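Local coordinates for protein CaaX farnesyltransferase alpha subunit Ram2 (Aspergillus fumigatus, PDB 4L9P) that forms, together with the beta subunit Ram1, a heterodimeric prenyltransferase that probably attaches farnesyl groups to CaaX proteins, at residues 202-205 against 206-210; 301-304 against 305-308; 326-329 against 330-334; 341-344 against 345-349. The protein carries 1 engineered substitution. One frame throughout, in Å; residues are numbered along the deposited sequence.

Contact 1: residues 202-205 against 206-210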
loop_
_atom_site.group_PDB
_atom_site.type_symbol
_atom_site.label_atom_id
_atom_site.label_comp_id
_atom_site.label_asym_id
_atom_site.label_seq_id
_atom_site.Cartn_x
_atom_site.Cartn_y
_atom_site.Cartn_z
ATOM N N HIS A 202 -1.520 7.708 16.220
ATOM C CA HIS A 202 -2.352 7.137 17.311
ATOM C C HIS A 202 -2.800 8.267 18.213
ATOM O O HIS A 202 -3.954 8.251 18.702
ATOM C CB HIS A 202 -1.512 6.125 18.077
ATOM C CG HIS A 202 -2.334 5.264 19.005
ATOM N ND1 HIS A 202 -3.141 4.257 18.519
ATOM C CD2 HIS A 202 -2.441 5.230 20.362
ATOM C CE1 HIS A 202 -3.729 3.654 19.532
ATOM N NE2 HIS A 202 -3.338 4.244 20.654
ATOM N N ARG A 203 -1.973 9.292 18.428
ATOM C CA ARG A 203 -2.387 10.451 19.270
ATOM C C ARG A 203 -3.627 11.112 18.658
ATOM O O ARG A 203 -4.556 11.485 19.385
ATOM C CB ARG A 203 -1.261 11.493 19.364
ATOM C CG ARG A 203 -1.594 12.552 20.457
ATOM C CD ARG A 203 -0.466 13.653 20.498
ATOM N NE ARG A 203 -0.829 14.535 21.592
ATOM C CZ ARG A 203 -0.379 14.443 22.838
ATOM N NH1 ARG A 203 0.599 13.572 23.169
ATOM N NH2 ARG A 203 -0.922 15.239 23.763
ATOM N N TYR A 204 -3.617 11.271 17.335
ATOM C CA TYR A 204 -4.777 11.893 16.699
ATOM C C TYR A 204 -6.054 11.039 16.959
ATOM O O TYR A 204 -7.129 11.566 17.288
ATOM C CB TYR A 204 -4.551 12.056 15.180
ATOM C CG TYR A 204 -5.750 12.759 14.560
ATOM C CD1 TYR A 204 -6.889 12.042 14.118
ATOM C CD2 TYR A 204 -5.740 14.159 14.374
ATOM C CE1 TYR A 204 -7.998 12.698 13.564
ATOM C CE2 TYR A 204 -6.831 14.822 13.800
ATOM C CZ TYR A 204 -7.972 14.081 13.432
ATOM O OH TYR A 204 -9.076 14.731 12.896
ATOM N N MET A 205 -5.950 9.732 16.841
ATOM C CA MET A 205 -7.104 8.902 17.133
ATOM C C MET A 205 -7.587 9.106 18.577
ATOM O O MET A 205 -8.809 9.265 18.839
ATOM C CB MET A 205 -6.728 7.469 16.957
ATOM C CG MET A 205 -7.926 6.541 17.126
ATOM S SD MET A 205 -7.698 5.428 18.481
ATOM C CE MET A 205 -6.085 5.515 18.969
ATOM N N LEU A 206 -6.647 9.127 19.527
ATOM C CA LEU A 206 -7.061 9.233 20.947
ATOM C C LEU A 206 -7.756 10.549 21.160
ATOM O O LEU A 206 -8.727 10.607 21.932
ATOM C CB LEU A 206 -5.817 9.200 21.845
ATOM C CG LEU A 206 -5.057 7.872 21.861
ATOM C CD1 LEU A 206 -3.792 8.004 22.716
ATOM C CD2 LEU A 206 -5.931 6.693 22.354
ATOM N N ARG A 207 -7.262 11.624 20.556
ATOM C CA ARG A 207 -7.781 12.960 20.876
ATOM C C ARG A 207 -8.944 13.420 20.003
ATOM O O ARG A 207 -9.853 14.117 20.505
ATOM C CB ARG A 207 -6.659 13.990 20.818
ATOM C CG ARG A 207 -5.555 13.767 21.890
ATOM C CD ARG A 207 -6.105 14.089 23.246
ATOM N NE ARG A 207 -5.062 14.332 24.229
ATOM C CZ ARG A 207 -5.040 13.737 25.422
ATOM N NH1 ARG A 207 -5.939 12.769 25.697
ATOM N NH2 ARG A 207 -4.089 14.062 26.292
ATOM N N PHE A 208 -8.915 13.035 18.726
ATOM C CA PHE A 208 -9.797 13.623 17.723
ATOM C C PHE A 208 -10.497 12.582 16.927
ATOM O O PHE A 208 -11.350 12.935 16.119
ATOM C CB PHE A 208 -9.015 14.621 16.830
ATOM C CG PHE A 208 -8.492 15.767 17.607
ATOM C CD1 PHE A 208 -9.381 16.705 18.087
ATOM C CD2 PHE A 208 -7.147 15.840 17.972
ATOM C CE1 PHE A 208 -8.943 17.750 18.869
ATOM C CE2 PHE A 208 -6.679 16.910 18.726
ATOM C CZ PHE A 208 -7.607 17.856 19.196
ATOM N N GLY A 209 -10.188 11.303 17.131
ATOM C CA GLY A 209 -10.864 10.286 16.331
ATOM C C GLY A 209 -12.318 10.059 16.699
ATOM O O GLY A 209 -12.704 10.242 17.853
ATOM N N PRO A 210 -13.165 9.679 15.734
ATOM C CA PRO A 210 -14.593 9.488 16.073
ATOM C C PRO A 210 -14.803 8.323 17.034
ATOM O O PRO A 210 -14.145 7.294 16.924
ATOM C CB PRO A 210 -15.256 9.195 14.714
ATOM C CG PRO A 210 -14.174 9.329 13.675
ATOM C CD PRO A 210 -12.850 9.584 14.305
HETATM O O HOH W 1 -1.407 15.891 26.549
HETATM O O HOH W 2 -11.309 10.595 20.148
#
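Y204 and F208 meet one turn apart at the end of helix 197-208 as an aromatic pair. F208 places its CB, rather than its ring, over one face of the Y204 ring: the CH-pi contact spans 3.8 Å from F208 CB to the Y204 ring centroid and lies 18° off the ring normal. Beyond it the F208 ring, with CG beside its own backbone N (chi1 -63°), leads away, and the two ring planes are inclined at 41°, neither stacked nor perpendicular. Y204 alone carries the pair to the subunit interface, its ring stacking on Y298 of the Ram1 subunit.

Polar side chains follow the same i to i+4 spacing. R203 NH2 and R207 NH2 lie 4.2 Å apart, and one water meets both guanidinium edges in plane, accepting from R203 NH2 at 2.9 Å. The proximity is probably eased by E244, which forms salt bridges with both arginines, and by E187, a second partner of R203.

On a further side of the helix, H202 CD2 packs against L206 CD1 at 3.9 Å, while H202 NE2 is satisfied by E182. The M205 chain bends so that its CE lies over one face of the H202 ring and against L206 CD2, 3.6 Å away.

Backbone bonds underlie all this. L206 N, R207 N and F208 N donate regularly to the carbonyls four residues earlier; G209 N still reaches M205 O at 3.0 Å, but from above the carbonyl plane, as the chain leaves helical geometry. This is the closing turn of a helix in the alpha-helical repeat array of prenyltransferase alpha subunits, a TPR-related fold.

Contact 2: residues 301-304 against 305-308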
loop_
_atom_site.group_PDB
_atom_site.type_symbol
_atom_site.label_atom_id
_atom_site.label_comp_id
_atom_site.label_asym_id
_atom_site.label_seq_id
_atom_site.Cartn_x
_atom_site.Cartn_y
_atom_site.Cartn_z
ATOM N N VAL A 301 16.500 29.807 7.616
ATOM C CA VAL A 301 15.295 28.988 7.758
ATOM C C VAL A 301 15.553 27.730 8.556
ATOM O O VAL A 301 16.433 26.943 8.215
ATOM C CB VAL A 301 14.792 28.586 6.349
ATOM C CG1 VAL A 301 13.663 27.518 6.402
ATOM C CG2 VAL A 301 14.385 29.849 5.542
ATOM N N LYS A 302 14.773 27.525 9.605
ATOM C CA LYS A 302 14.976 26.343 10.425
ATOM C C LYS A 302 13.965 25.249 10.145
ATOM O O LYS A 302 14.101 24.136 10.681
ATOM C CB LYS A 302 14.894 26.735 11.898
ATOM C CG LYS A 302 16.001 27.779 12.297
ATOM C CD LYS A 302 16.032 28.080 13.827
ATOM C CE LYS A 302 16.105 29.594 14.125
ATOM N NZ LYS A 302 14.857 30.425 13.723
ATOM N N SER A 303 12.952 25.555 9.346
ATOM C CA SER A 303 11.915 24.546 9.037
ATOM C C SER A 303 11.259 24.771 7.690
ATOM O O SER A 303 10.639 25.841 7.474
ATOM C CB SER A 303 10.824 24.578 10.129
ATOM O OG SER A 303 9.816 23.596 9.830
ATOM N N SER A 304 11.360 23.785 6.774
ATOM C CA SER A 304 10.633 23.887 5.507
ATOM C C SER A 304 9.114 23.857 5.735
ATOM O O SER A 304 8.320 24.440 4.966
ATOM C CB SER A 304 11.073 22.787 4.546
ATOM O OG SER A 304 10.737 21.508 5.077
ATOM N N HIS A 305 8.694 23.158 6.801
ATOM C CA HIS A 305 7.279 23.111 7.127
ATOM C C HIS A 305 6.709 24.464 7.479
ATOM O O HIS A 305 5.535 24.752 7.205
ATOM C CB HIS A 305 7.053 22.102 8.303
ATOM C CG HIS A 305 7.779 20.824 8.034
ATOM N ND1 HIS A 305 7.477 20.051 6.932
ATOM C CD2 HIS A 305 8.854 20.253 8.626
ATOM C CE1 HIS A 305 8.324 19.047 6.879
ATOM N NE2 HIS A 305 9.169 19.136 7.888
ATOM N N ALA A 306 7.538 25.302 8.114
ATOM C CA ALA A 306 7.134 26.676 8.436
ATOM C C ALA A 306 6.917 27.472 7.165
ATOM O O ALA A 306 5.966 28.225 7.085
ATOM C CB ALA A 306 8.154 27.299 9.319
ATOM N N ILE A 307 7.765 27.258 6.161
ATOM C CA ILE A 307 7.595 27.981 4.892
ATOM C C ILE A 307 6.304 27.517 4.215
ATOM O O ILE A 307 5.518 28.361 3.696
ATOM C CB ILE A 307 8.793 27.736 3.929
ATOM C CG1 ILE A 307 10.114 28.166 4.570
ATOM C CG2 ILE A 307 8.596 28.430 2.575
ATOM C CD1 ILE A 307 11.300 27.837 3.693
ATOM N N GLU A 308 6.028 26.194 4.204
ATOM C CA GLU A 308 4.792 25.729 3.564
ATOM C C GLU A 308 3.561 26.224 4.315
ATOM O O GLU A 308 2.535 26.580 3.713
ATOM C CB GLU A 308 4.798 24.226 3.565
ATOM C CG GLU A 308 3.583 23.659 2.821
ATOM C CD GLU A 308 3.610 22.157 2.917
ATOM O OE1 GLU A 308 4.358 21.646 3.813
ATOM O OE2 GLU A 308 2.907 21.476 2.134
#
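S303 and A306 meet at the N-terminus of helix 304-317 in a worked example of the serine N-cap. S303 OG, turned away from its own backbone N (chi1 -180°), accepts from A306 N at 3.3 Å, a weak capping bond. S303 O accepts two weak hydrogen bonds, from A306 N and I307 N, so the first turn is held by several long bonds rather than one short one. The hydroxyl also has a partner outside the turn, the carbonyl of P256.

S304 begins the helix proper. Its carbonyl receives E308 N at 3.0 Å in a well-directed bond of 160°, the first full-strength i to i+4 link here. Its OG lies between the backbone N and carbonyl carbon (chi1 64°), which carries it over the centre of the H305 ring, 3.9 Å above the plane; E257 OE2 is its hydrogen-bonding partner.

The H305 ring is thus held at NE2 by the carbonyl of E257, in the loop before helix 259-272, with S304 OG over one face. The V301 side chain, earlier in the sequence, crosses that of I307 at about a right angle, V301 CG1 touching I307 CD1 at 3.6 Å.

Contact 3: residues 326-329 against 330-334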
loop_
_atom_site.group_PDB
_atom_site.type_symbol
_atom_site.label_atom_id
_atom_site.label_comp_id
_atom_site.label_asym_id
_atom_site.label_seq_id
_atom_site.Cartn_x
_atom_site.Cartn_y
_atom_site.Cartn_z
ATOM N N GLU A 326 3.309 37.086 -1.638
ATOM C CA GLU A 326 4.093 36.525 -0.531
ATOM C C GLU A 326 3.989 34.988 -0.514
ATOM O O GLU A 326 4.985 34.333 -0.221
ATOM C CB GLU A 326 3.660 37.093 0.816
ATOM C CG GLU A 326 4.492 36.662 2.003
ATOM C CD GLU A 326 5.911 37.245 2.062
ATOM O OE1 GLU A 326 6.727 36.750 2.879
ATOM O OE2 GLU A 326 6.237 38.153 1.292
ATOM N N ALA A 327 2.802 34.436 -0.817
ATOM C CA ALA A 327 2.635 32.989 -0.908
ATOM C C ALA A 327 3.549 32.467 -1.997
ATOM O O ALA A 327 4.229 31.441 -1.785
ATOM C CB ALA A 327 1.178 32.584 -1.175
ATOM N N VAL A 328 3.562 33.150 -3.152
ATOM C CA VAL A 328 4.414 32.726 -4.239
ATOM C C VAL A 328 5.894 32.778 -3.860
ATOM O O VAL A 328 6.709 31.898 -4.217
ATOM C CB VAL A 328 4.115 33.505 -5.530
ATOM C CG1 VAL A 328 5.143 33.166 -6.604
ATOM C CG2 VAL A 328 2.701 33.171 -6.002
ATOM N N LYS A 329 6.286 33.818 -3.113
ATOM C CA LYS A 329 7.657 33.856 -2.634
ATOM C C LYS A 329 8.003 32.629 -1.748
ATOM O O LYS A 329 9.120 32.085 -1.861
ATOM C CB LYS A 329 7.857 35.130 -1.807
ATOM C CG LYS A 329 9.255 35.300 -1.325
ATOM C CD LYS A 329 9.345 36.524 -0.373
ATOM C CE LYS A 329 10.779 36.659 0.196
ATOM N NZ LYS A 329 10.989 37.839 1.120
ATOM N N MET A 330 7.112 32.274 -0.804
ATOM C CA MET A 330 7.375 31.116 0.062
ATOM C C MET A 330 7.539 29.864 -0.804
ATOM O O MET A 330 8.459 29.075 -0.568
ATOM C CB MET A 330 6.234 30.945 1.059
ATOM C CG MET A 330 6.102 32.051 2.065
ATOM S SD MET A 330 7.593 32.266 3.095
ATOM C CE MET A 330 8.422 33.663 2.223
ATOM N N LEU A 331 6.662 29.704 -1.816
ATOM C CA LEU A 331 6.716 28.502 -2.642
ATOM C C LEU A 331 7.990 28.467 -3.497
ATOM O O LEU A 331 8.530 27.408 -3.822
ATOM C CB LEU A 331 5.452 28.416 -3.478
ATOM C CG LEU A 331 4.189 28.083 -2.645
ATOM C CD1 LEU A 331 2.959 28.484 -3.446
ATOM C CD2 LEU A 331 4.067 26.542 -2.362
ATOM N N THR A 332 8.453 29.663 -3.897
ATOM C CA THR A 332 9.712 29.783 -4.604
ATOM C C THR A 332 10.908 29.374 -3.720
ATOM O O THR A 332 11.826 28.677 -4.197
ATOM C CB THR A 332 9.852 31.213 -5.140
ATOM O OG1 THR A 332 8.770 31.464 -6.049
ATOM C CG2 THR A 332 11.159 31.314 -5.892
ATOM N N LEU A 333 10.893 29.774 -2.449
ATOM C CA LEU A 333 11.933 29.285 -1.551
ATOM C C LEU A 333 11.939 27.745 -1.472
ATOM O O LEU A 333 12.999 27.140 -1.424
ATOM C CB LEU A 333 11.776 29.862 -0.148
ATOM C CG LEU A 333 12.004 31.376 -0.077
ATOM C CD1 LEU A 333 11.674 31.918 1.313
ATOM C CD2 LEU A 333 13.448 31.661 -0.383
ATOM N N LEU A 334 10.751 27.134 -1.404
ATOM C CA LEU A 334 10.657 25.672 -1.347
ATOM C C LEU A 334 11.194 25.061 -2.640
ATOM O O LEU A 334 11.978 24.105 -2.580
ATOM C CB LEU A 334 9.208 25.263 -1.108
ATOM C CG LEU A 334 8.755 25.517 0.337
ATOM C CD1 LEU A 334 7.238 25.506 0.473
ATOM C CD2 LEU A 334 9.349 24.439 1.339
#
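The side chains of E326 and M330 cross at a slant one turn apart on helix 323-338, meeting only at E326 OE1 and M330 CE, and the segment illustrates how i to i+4 neighbours along an alpha-helix can differ in the way they meet. The E326 chain is extended at its first torsion and bends at the second (chi2 70°), which turns the carboxylate forward toward M330, so that OE1 comes to 3.6 Å from M330 CE. The methionine does its share by folding: its chain turns at both chi2 and chi3, and the terminal methyl swings round to the glutamate. The same methyl lies 4.0 Å from CD of K329, touching the fully stretched aliphatic chain of that lysine as well as the carboxylate oxygen. Neither contact is polar in kind.

L331, a quarter of a turn further on, leans its CG over the helix backbone at 3.5 Å from A327 O, and its branched end continues to W346 and I350 of helix 343-362. M330 in turn packs on I307, so the two residues look to different neighbouring helices.

The main chain is regular throughout: M330, L331, T332 and L333 each donate their N-H to the carbonyl four residues back, at 2.9 to 3.0 Å. V328 and T332 add something to this pattern. With OG1 beside its own backbone N (chi1 -61°), the threonine curls its hydroxyl back onto the helix, and V328 O is gripped twice, by T332 N at 2.9 Å and by T332 OG1 at 2.8 Å, the two donors arriving from opposite faces of the carbonyl plane.

Contact 4: residues 341-344 against 345-349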
loop_
_atom_site.group_PDB
_atom_site.type_symbol
_atom_site.label_atom_id
_atom_site.label_comp_id
_atom_site.label_asym_id
_atom_site.label_seq_id
_atom_site.Cartn_x
_atom_site.Cartn_y
_atom_site.Cartn_z
ATOM N N ILE A 341 12.900 18.785 -4.541
ATOM C CA ILE A 341 12.403 17.633 -5.313
ATOM C C ILE A 341 10.893 17.740 -5.570
ATOM O O ILE A 341 10.359 17.051 -6.462
ATOM C CB ILE A 341 12.776 16.292 -4.580
ATOM C CG1 ILE A 341 12.749 15.127 -5.548
ATOM C CG2 ILE A 341 11.784 16.000 -3.420
ATOM C CD1 ILE A 341 13.820 15.187 -6.624
ATOM N N ARG A 342 10.204 18.552 -4.756
ATOM C CA ARG A 342 8.751 18.672 -4.908
ATOM C C ARG A 342 8.377 19.922 -5.751
ATOM O O ARG A 342 7.237 20.398 -5.726
ATOM C CB ARG A 342 8.094 18.779 -3.528
ATOM C CG ARG A 342 8.290 17.411 -2.786
ATOM C CD ARG A 342 7.906 17.497 -1.325
ATOM N NE ARG A 342 6.481 17.780 -1.156
ATOM C CZ ARG A 342 5.970 18.261 -0.030
ATOM N NH1 ARG A 342 6.797 18.615 0.987
ATOM N NH2 ARG A 342 4.666 18.465 0.032
ATOM N N ARG A 343 9.362 20.415 -6.527
ATOM C CA ARG A 343 9.191 21.610 -7.368
ATOM C C ARG A 343 7.884 21.615 -8.169
ATOM O O ARG A 343 7.214 22.646 -8.286
ATOM C CB ARG A 343 10.363 21.643 -8.323
ATOM C CG ARG A 343 10.266 22.701 -9.397
ATOM C CD ARG A 343 11.594 22.687 -10.177
ATOM N NE ARG A 343 11.608 23.616 -11.289
ATOM C CZ ARG A 343 12.612 23.737 -12.163
ATOM N NH1 ARG A 343 13.700 22.951 -12.070
ATOM N NH2 ARG A 343 12.508 24.614 -13.154
ATOM N N ASN A 344 7.495 20.458 -8.744
ATOM C CA ASN A 344 6.324 20.472 -9.641
ATOM C C ASN A 344 5.044 20.674 -8.841
ATOM O O ASN A 344 4.072 21.265 -9.336
ATOM C CB ASN A 344 6.224 19.221 -10.532
ATOM C CG ASN A 344 7.331 19.200 -11.586
ATOM O OD1 ASN A 344 7.715 20.276 -12.121
ATOM N ND2 ASN A 344 7.933 18.047 -11.815
ATOM N N TYR A 345 5.023 20.181 -7.592
ATOM C CA TYR A 345 3.874 20.456 -6.744
ATOM C C TYR A 345 3.879 21.917 -6.260
ATOM O O TYR A 345 2.830 22.593 -6.265
ATOM C CB TYR A 345 3.882 19.459 -5.535
ATOM C CG TYR A 345 2.822 19.852 -4.511
ATOM C CD1 TYR A 345 1.438 19.751 -4.817
ATOM C CD2 TYR A 345 3.193 20.373 -3.276
ATOM C CE1 TYR A 345 0.481 20.178 -3.913
ATOM C CE2 TYR A 345 2.225 20.799 -2.352
ATOM C CZ TYR A 345 0.896 20.697 -2.694
ATOM O OH TYR A 345 -0.061 21.133 -1.801
ATOM N N TRP A 346 5.045 22.436 -5.873
ATOM C CA TRP A 346 5.086 23.870 -5.497
ATOM C C TRP A 346 4.668 24.740 -6.703
ATOM O O TRP A 346 3.945 25.730 -6.500
ATOM C CB TRP A 346 6.471 24.317 -5.067
ATOM C CG TRP A 346 7.076 23.424 -3.953
ATOM C CD1 TRP A 346 8.338 22.928 -3.947
ATOM C CD2 TRP A 346 6.466 22.987 -2.695
ATOM N NE1 TRP A 346 8.575 22.178 -2.785
ATOM C CE2 TRP A 346 7.453 22.221 -1.995
ATOM C CE3 TRP A 346 5.196 23.161 -2.095
ATOM C CZ2 TRP A 346 7.196 21.622 -0.752
ATOM C CZ3 TRP A 346 4.959 22.579 -0.850
ATOM C CH2 TRP A 346 5.932 21.809 -0.205
ATOM N N GLU A 347 5.062 24.370 -7.921
ATOM C CA GLU A 347 4.711 25.202 -9.077
ATOM C C GLU A 347 3.213 25.077 -9.362
ATOM O O GLU A 347 2.597 26.048 -9.787
ATOM C CB GLU A 347 5.576 24.876 -10.307
ATOM C CG GLU A 347 7.036 25.295 -10.132
ATOM C CD GLU A 347 7.965 25.022 -11.333
ATOM O OE1 GLU A 347 7.614 24.253 -12.256
ATOM O OE2 GLU A 347 9.089 25.546 -11.311
ATOM N N TYR A 348 2.644 23.892 -9.122
ATOM C CA TYR A 348 1.173 23.714 -9.250
ATOM C C TYR A 348 0.456 24.665 -8.252
ATOM O O TYR A 348 -0.536 25.335 -8.610
ATOM C CB TYR A 348 0.787 22.254 -8.995
ATOM C CG TYR A 348 -0.679 21.984 -8.872
ATOM C CD1 TYR A 348 -1.470 21.932 -10.007
ATOM C CD2 TYR A 348 -1.277 21.722 -7.622
ATOM C CE1 TYR A 348 -2.832 21.648 -9.930
ATOM C CE2 TYR A 348 -2.648 21.446 -7.532
ATOM C CZ TYR A 348 -3.418 21.391 -8.689
ATOM O OH TYR A 348 -4.776 21.127 -8.618
ATOM N N ARG A 349 0.961 24.755 -7.014
ATOM C CA ARG A 349 0.384 25.668 -6.027
ATOM C C ARG A 349 0.534 27.107 -6.496
ATOM O O ARG A 349 -0.411 27.881 -6.398
ATOM C CB ARG A 349 0.996 25.517 -4.635
ATOM C CG ARG A 349 0.641 24.160 -3.983
ATOM C CD ARG A 349 -0.836 24.138 -3.518
ATOM N NE ARG A 349 -1.006 25.076 -2.408
ATOM C CZ ARG A 349 -1.955 26.005 -2.320
ATOM N NH1 ARG A 349 -2.853 26.180 -3.312
ATOM N NH2 ARG A 349 -2.012 26.783 -1.229
#
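R342 closes the loop ahead of helix 343-362 at the N-cap position, its carbonyl oxygen accepting W346 N at 3.0 Å in the carbonyl plane and nearly straight, with a weaker bond from Y345 N beside it. E347 N and Y348 N then continue the helical ladder to R343 O and N344 O.

The R342 side chain bends at its third torsion (chi3 64°) and turns back toward the first turn of the helix. The CZ2-CH2 rim of the W346 indole comes over one face of the guanidinium, R342 NH1 standing 3.5 Å from W346 CZ2. The two planes are inclined at 51°, so this is not a flat stack. Against Y345 the relation is different: guanidinium and phenol ring run side by side within 5° of parallel, R342 NH2 reaching Y345 CD2 at 4.1 Å. The polar ends look elsewhere, NH1 to D339 and NE to S346 of the Ram1 subunit, while W346 NE1 binds the carbonyl of D339.

On another flank, the stretched R343 chain delivers NE to E347 OE2 at 3.2 Å in a salt bridge. The oxygen lies in the guanidinium plane, yet the nitrogen meets it from above the carboxylate plane; both residues also have a second conformer, which leaves the bridge doubtful beyond this one. K335 is a further partner of OE2.

N344, hydrogen-bonded to S480 and Y401 of Ram1, presents this first turn to the other subunit. A helix start whose N-cap residue turns its guanidinium back against W346 and beside Y345 here forms part of the alpha-beta subunit interface.

Contacts 2, 3 and 4 form one cluster, on the three successive helices 304-317, 323-338 and 343-362. The centres of contacts 2 and 3, and of 3 and 4, are each 11 Å apart, and those of 2 and 4 are 15 Å apart. I307 CG2 of contact 2 meets L334 CG of contact 3 at 3.7 Å, and L331 CD2 of contact 3 meets W346 CE3 of contact 4 at 3.6 Å. Contact 1 stands apart, about 16 Å from contact 2 by nearest atoms. Contacts 1, 2 and 4 also reach Ram1, which contact 3 does not; none of the four is seen to touch the isoprenoid analogue FII.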